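Exported protein (Bacteroides fragilis, PDB 4I17) is of unknown function but carries TPR repeats, helical hairpins that in related proteins commonly bind protein or peptide partners. Local coordinates at residues A[193-204]-A[216-227]. Sequence-based numbering, arbitrary orientation.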
loop_
_atom_site.group_PDB
_atom_site.type_symbol
_atom_site.label_atom_id
_atom_site.label_comp_id
_atom_site.label_asym_id
_atom_site.label_seq_id
_atom_site.Cartn_x
_atom_site.Cartn_y
_atom_site.Cartn_z
ATOM N N ASP A 193 17.817 24.340 -7.529
ATOM C CA ASP A 193 19.030 23.684 -7.011
ATOM C C ASP A 193 18.688 22.742 -5.859
ATOM O O ASP A 193 19.153 21.600 -5.831
ATOM C CB ASP A 193 20.076 24.722 -6.549
ATOM C CG ASP A 193 21.488 24.161 -6.412
ATOM O OD1 ASP A 193 21.945 23.462 -7.345
ATOM O OD2 ASP A 193 22.166 24.498 -5.428
ATOM N N ALA A 194 17.837 23.194 -4.926
ATOM C CA ALA A 194 17.411 22.353 -3.785
ATOM C C ALA A 194 16.649 21.107 -4.276
ATOM O O ALA A 194 16.897 19.988 -3.790
ATOM C CB ALA A 194 16.539 23.171 -2.852
ATOM N N ALA A 195 15.724 21.286 -5.241
ATOM C CA ALA A 195 14.960 20.155 -5.819
ATOM C C ALA A 195 15.904 19.169 -6.500
ATOM O O ALA A 195 15.787 17.967 -6.279
ATOM C CB ALA A 195 13.947 20.680 -6.821
ATOM N N PHE A 196 16.846 19.666 -7.330
ATOM C CA PHE A 196 17.796 18.787 -8.030
ATOM C C PHE A 196 18.692 18.056 -7.056
ATOM O O PHE A 196 18.997 16.881 -7.267
ATOM C CB PHE A 196 18.656 19.563 -9.045
ATOM C CG PHE A 196 17.924 20.121 -10.257
ATOM C CD1 PHE A 196 16.948 19.370 -10.917
ATOM C CD2 PHE A 196 18.193 21.410 -10.720
ATOM C CE1 PHE A 196 16.295 19.884 -12.053
ATOM C CE2 PHE A 196 17.541 21.917 -11.846
ATOM C CZ PHE A 196 16.605 21.152 -12.508
ATOM N N LYS A 197 19.109 18.722 -5.979
ATOM C CA LYS A 197 19.948 18.043 -4.992
ATOM C C LYS A 197 19.149 16.946 -4.272
ATOM O O LYS A 197 19.699 15.862 -4.054
ATOM C CB LYS A 197 20.552 19.060 -4.026
ATOM C CG LYS A 197 21.733 19.771 -4.699
ATOM C CD LYS A 197 22.346 20.871 -3.856
ATOM C CE LYS A 197 23.505 21.513 -4.585
ATOM N NZ LYS A 197 24.024 22.696 -3.845
ATOM N N LYS A 198 17.852 17.172 -3.970
ATOM C CA LYS A 198 17.034 16.080 -3.366
ATOM C C LYS A 198 16.910 14.940 -4.329
ATOM O O LYS A 198 17.040 13.772 -3.932
ATOM C CB LYS A 198 15.615 16.583 -3.016
ATOM C CG LYS A 198 15.530 17.331 -1.713
ATOM C CD LYS A 198 14.104 17.844 -1.483
ATOM C CE LYS A 198 13.272 16.881 -0.669
ATOM N NZ LYS A 198 12.065 17.535 -0.092
ATOM N N ALA A 199 16.666 15.256 -5.617
ATOM C CA ALA A 199 16.545 14.243 -6.681
ATOM C C ALA A 199 17.814 13.376 -6.807
ATOM O O ALA A 199 17.704 12.144 -6.866
ATOM C CB ALA A 199 16.257 14.930 -8.000
ATOM N N VAL A 200 19.011 14.002 -6.830
ATOM C CA VAL A 200 20.278 13.275 -6.966
ATOM C C VAL A 200 20.439 12.278 -5.808
ATOM O O VAL A 200 20.903 11.140 -6.012
ATOM C CB VAL A 200 21.485 14.247 -7.045
ATOM C CG1 VAL A 200 22.824 13.503 -6.994
ATOM C CG2 VAL A 200 21.410 15.100 -8.294
ATOM N N ASP A 201 20.069 12.711 -4.606
ATOM C CA ASP A 201 20.209 11.876 -3.407
ATOM C C ASP A 201 19.229 10.714 -3.427
ATOM O O ASP A 201 19.657 9.591 -3.171
ATOM C CB ASP A 201 20.036 12.721 -2.136
ATOM C CG ASP A 201 21.227 13.630 -1.852
ATOM O OD1 ASP A 201 22.298 13.454 -2.511
ATOM O OD2 ASP A 201 21.114 14.485 -0.952
ATOM N N TYR A 202 17.940 10.946 -3.766
ATOM C CA TYR A 202 16.983 9.816 -3.826
ATOM C C TYR A 202 17.386 8.824 -4.920
ATOM O O TYR A 202 17.290 7.620 -4.750
ATOM C CB TYR A 202 15.587 10.346 -4.150
ATOM C CG TYR A 202 14.883 11.013 -2.993
ATOM C CD1 TYR A 202 14.757 10.368 -1.763
ATOM C CD2 TYR A 202 14.260 12.242 -3.154
ATOM C CE1 TYR A 202 14.047 10.948 -0.708
ATOM C CE2 TYR A 202 13.544 12.834 -2.112
ATOM C CZ TYR A 202 13.450 12.186 -0.890
ATOM O OH TYR A 202 12.754 12.777 0.133
ATOM N N LEU A 203 17.813 9.342 -6.057
ATOM C CA LEU A 203 18.199 8.464 -7.170
ATOM C C LEU A 203 19.459 7.695 -6.819
ATOM O O LEU A 203 19.551 6.505 -7.101
ATOM C CB LEU A 203 18.369 9.269 -8.463
ATOM C CG LEU A 203 17.071 9.858 -9.047
ATOM C CD1 LEU A 203 17.389 10.869 -10.132
ATOM C CD2 LEU A 203 16.164 8.740 -9.646
ATOM N N GLY A 204 20.392 8.344 -6.145
ATOM C CA GLY A 204 21.614 7.687 -5.678
ATOM C C GLY A 204 21.296 6.506 -4.771
ATOM O O GLY A 204 21.901 5.440 -4.909
ATOM N N ILE A 216 17.891 4.118 -13.923
ATOM C CA ILE A 216 17.936 4.989 -12.745
ATOM C C ILE A 216 19.269 5.727 -12.713
ATOM O O ILE A 216 19.291 6.920 -12.453
ATOM C CB ILE A 216 17.706 4.213 -11.431
ATOM C CG1 ILE A 216 16.431 3.354 -11.510
ATOM C CG2 ILE A 216 17.636 5.205 -10.263
ATOM C CD1 ILE A 216 16.099 2.561 -10.218
ATOM N N LYS A 217 20.362 5.032 -13.041
ATOM C CA LYS A 217 21.693 5.650 -13.079
ATOM C C LYS A 217 21.709 6.741 -14.153
ATOM O O LYS A 217 22.233 7.842 -13.935
ATOM C CB LYS A 217 22.765 4.562 -13.340
ATOM C CG LYS A 217 24.212 5.065 -13.349
ATOM C CD LYS A 217 24.779 5.363 -11.971
ATOM C CE LYS A 217 26.056 6.168 -12.106
ATOM N NZ LYS A 217 26.676 6.444 -10.790
ATOM N N GLN A 218 21.097 6.456 -15.310
ATOM C CA GLN A 218 21.049 7.437 -16.399
ATOM C C GLN A 218 20.273 8.673 -15.961
ATOM O O GLN A 218 20.691 9.802 -16.232
ATOM C CB GLN A 218 20.428 6.807 -17.644
ATOM C CG GLN A 218 21.392 5.896 -18.377
ATOM C CD GLN A 218 22.240 6.609 -19.412
ATOM O OE1 GLN A 218 23.474 6.578 -19.392
ATOM N NE2 GLN A 218 21.594 7.222 -20.380
HETATM N N MSE A 219 19.164 8.487 -15.260
HETATM C CA MSE A 219 18.433 9.676 -14.836
HETATM C C MSE A 219 19.217 10.453 -13.776
HETATM O O MSE A 219 19.218 11.687 -13.831
HETATM C CB MSE A 219 17.030 9.354 -14.337
HETATM C CG MSE A 219 16.384 10.581 -13.736
HETATM SE SE MSE A 219 14.614 10.274 -13.246
HETATM C CE MSE A 219 13.789 10.541 -15.011
ATOM N N GLN A 220 19.938 9.770 -12.877
ATOM C CA GLN A 220 20.739 10.492 -11.881
ATOM C C GLN A 220 21.799 11.350 -12.593
ATOM O O GLN A 220 22.049 12.499 -12.188
ATOM C CB GLN A 220 21.379 9.545 -10.886
ATOM C CG GLN A 220 21.918 10.298 -9.672
ATOM C CD GLN A 220 22.972 9.542 -8.918
ATOM O OE1 GLN A 220 23.679 8.699 -9.458
ATOM N NE2 GLN A 220 23.099 9.835 -7.630
ATOM N N ASP A 221 22.388 10.816 -13.681
ATOM C CA ASP A 221 23.371 11.574 -14.470
ATOM C C ASP A 221 22.735 12.815 -15.072
ATOM O O ASP A 221 23.366 13.873 -15.086
ATOM C CB ASP A 221 23.955 10.702 -15.598
ATOM C CG ASP A 221 24.811 9.527 -15.161
ATOM O OD1 ASP A 221 25.315 9.548 -14.018
ATOM O OD2 ASP A 221 25.012 8.604 -15.980
ATOM N N GLN A 222 21.467 12.708 -15.553
ATOM C CA GLN A 222 20.760 13.865 -16.123
ATOM C C GLN A 222 20.552 14.924 -15.037
ATOM O O GLN A 222 20.732 16.098 -15.315
ATOM C CB GLN A 222 19.396 13.472 -16.741
ATOM C CG GLN A 222 19.379 12.341 -17.787
ATOM C CD GLN A 222 20.586 12.260 -18.688
ATOM O OE1 GLN A 222 20.883 13.196 -19.420
ATOM N NE2 GLN A 222 21.295 11.116 -18.664
ATOM N N VAL A 223 20.175 14.507 -13.815
ATOM C CA VAL A 223 19.976 15.471 -12.720
ATOM C C VAL A 223 21.319 16.135 -12.369
ATOM O O VAL A 223 21.378 17.365 -12.267
ATOM C CB VAL A 223 19.273 14.908 -11.463
ATOM C CG1 VAL A 223 18.859 16.067 -10.542
ATOM C CG2 VAL A 223 18.043 14.090 -11.833
ATOM N N LYS A 224 22.399 15.350 -12.241
ATOM C CA LYS A 224 23.730 15.907 -11.934
ATOM C C LYS A 224 24.142 16.966 -12.945
ATOM O O LYS A 224 24.767 17.945 -12.557
ATOM C CB LYS A 224 24.813 14.831 -11.850
ATOM C CG LYS A 224 24.686 13.953 -10.618
ATOM C CD LYS A 224 25.858 12.985 -10.516
ATOM C CE LYS A 224 25.668 12.026 -9.365
ATOM N NZ LYS A 224 26.739 10.996 -9.322
ATOM N N ALA A 225 23.751 16.809 -14.223
ATOM C CA ALA A 225 24.076 17.793 -15.275
ATOM C C ALA A 225 23.371 19.157 -15.047
ATOM O O ALA A 225 23.777 20.169 -15.627
ATOM C CB ALA A 225 23.684 17.249 -16.634
HETATM N N MSE A 226 22.322 19.178 -14.214
HETATM C CA MSE A 226 21.540 20.384 -13.893
HETATM C C MSE A 226 22.119 21.147 -12.717
HETATM O O MSE A 226 21.736 22.286 -12.486
HETATM C CB MSE A 226 20.091 19.981 -13.573
HETATM C CG MSE A 226 19.446 19.247 -14.690
HETATM SE SE MSE A 226 19.071 20.492 -16.104
HETATM C CE MSE A 226 17.130 20.225 -15.991
ATOM N N ILE A 227 23.001 20.526 -11.952
ATOM C CA ILE A 227 23.625 21.141 -10.771
ATOM C C ILE A 227 24.967 21.753 -11.184
ATOM O O ILE A 227 24.997 22.863 -11.708
ATOM C CB ILE A 227 23.783 20.107 -9.633
ATOM C CG1 ILE A 227 22.414 19.538 -9.235
ATOM C CG2 ILE A 227 24.489 20.717 -8.420
ATOM C CD1 ILE A 227 22.483 18.353 -8.446
#
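Leu203 and Val223 interlock in the buried part of the contact. Leu203 is a knob among Ile216, Met219, Gln220 and Val223, its CD1 lying 3.7 Å from Val223 CG2; Val223 returns the fit among Phe196, Ala199, Val200 and Leu203. A beta-branched valine suits this spot because its two methyls diverge: CG1, anti to the backbone N (chi1 -168°), reaches the Phe196 carbonyl oxygen, Val200 and Ala199, while CG2 turns to Leu203. Ala199, with just a methyl, leaves room for CG1. Close by, Gln220 stretches its extended chain across to Val200, and NE2 donates to Val200 O at 3.0 Å, from the carbonyl face opposite Gly204 N, so the amide is held without breaking the helical bond. Gly204, lacking a side chain, lets NE2 come within 3.3 Å of its CA. Helices 182-209 and 214-224 form an antiparallel hairpin (157° between the segment axes) at the C-terminal end of this TPR protein; helix 149-174 touches Ile216 and Met219. The rim nearer the C-terminus faces solvent at Ile227 and Lys197, whereas Phe196 stays buried. Selenomethionine Met226 lays CB over the Phe196 ring, 3.6 Å from its centroid, in a CH-pi contact, and exposed Ile227 rests CG2 against the aliphatic CE of Lys197 (4.0 Å).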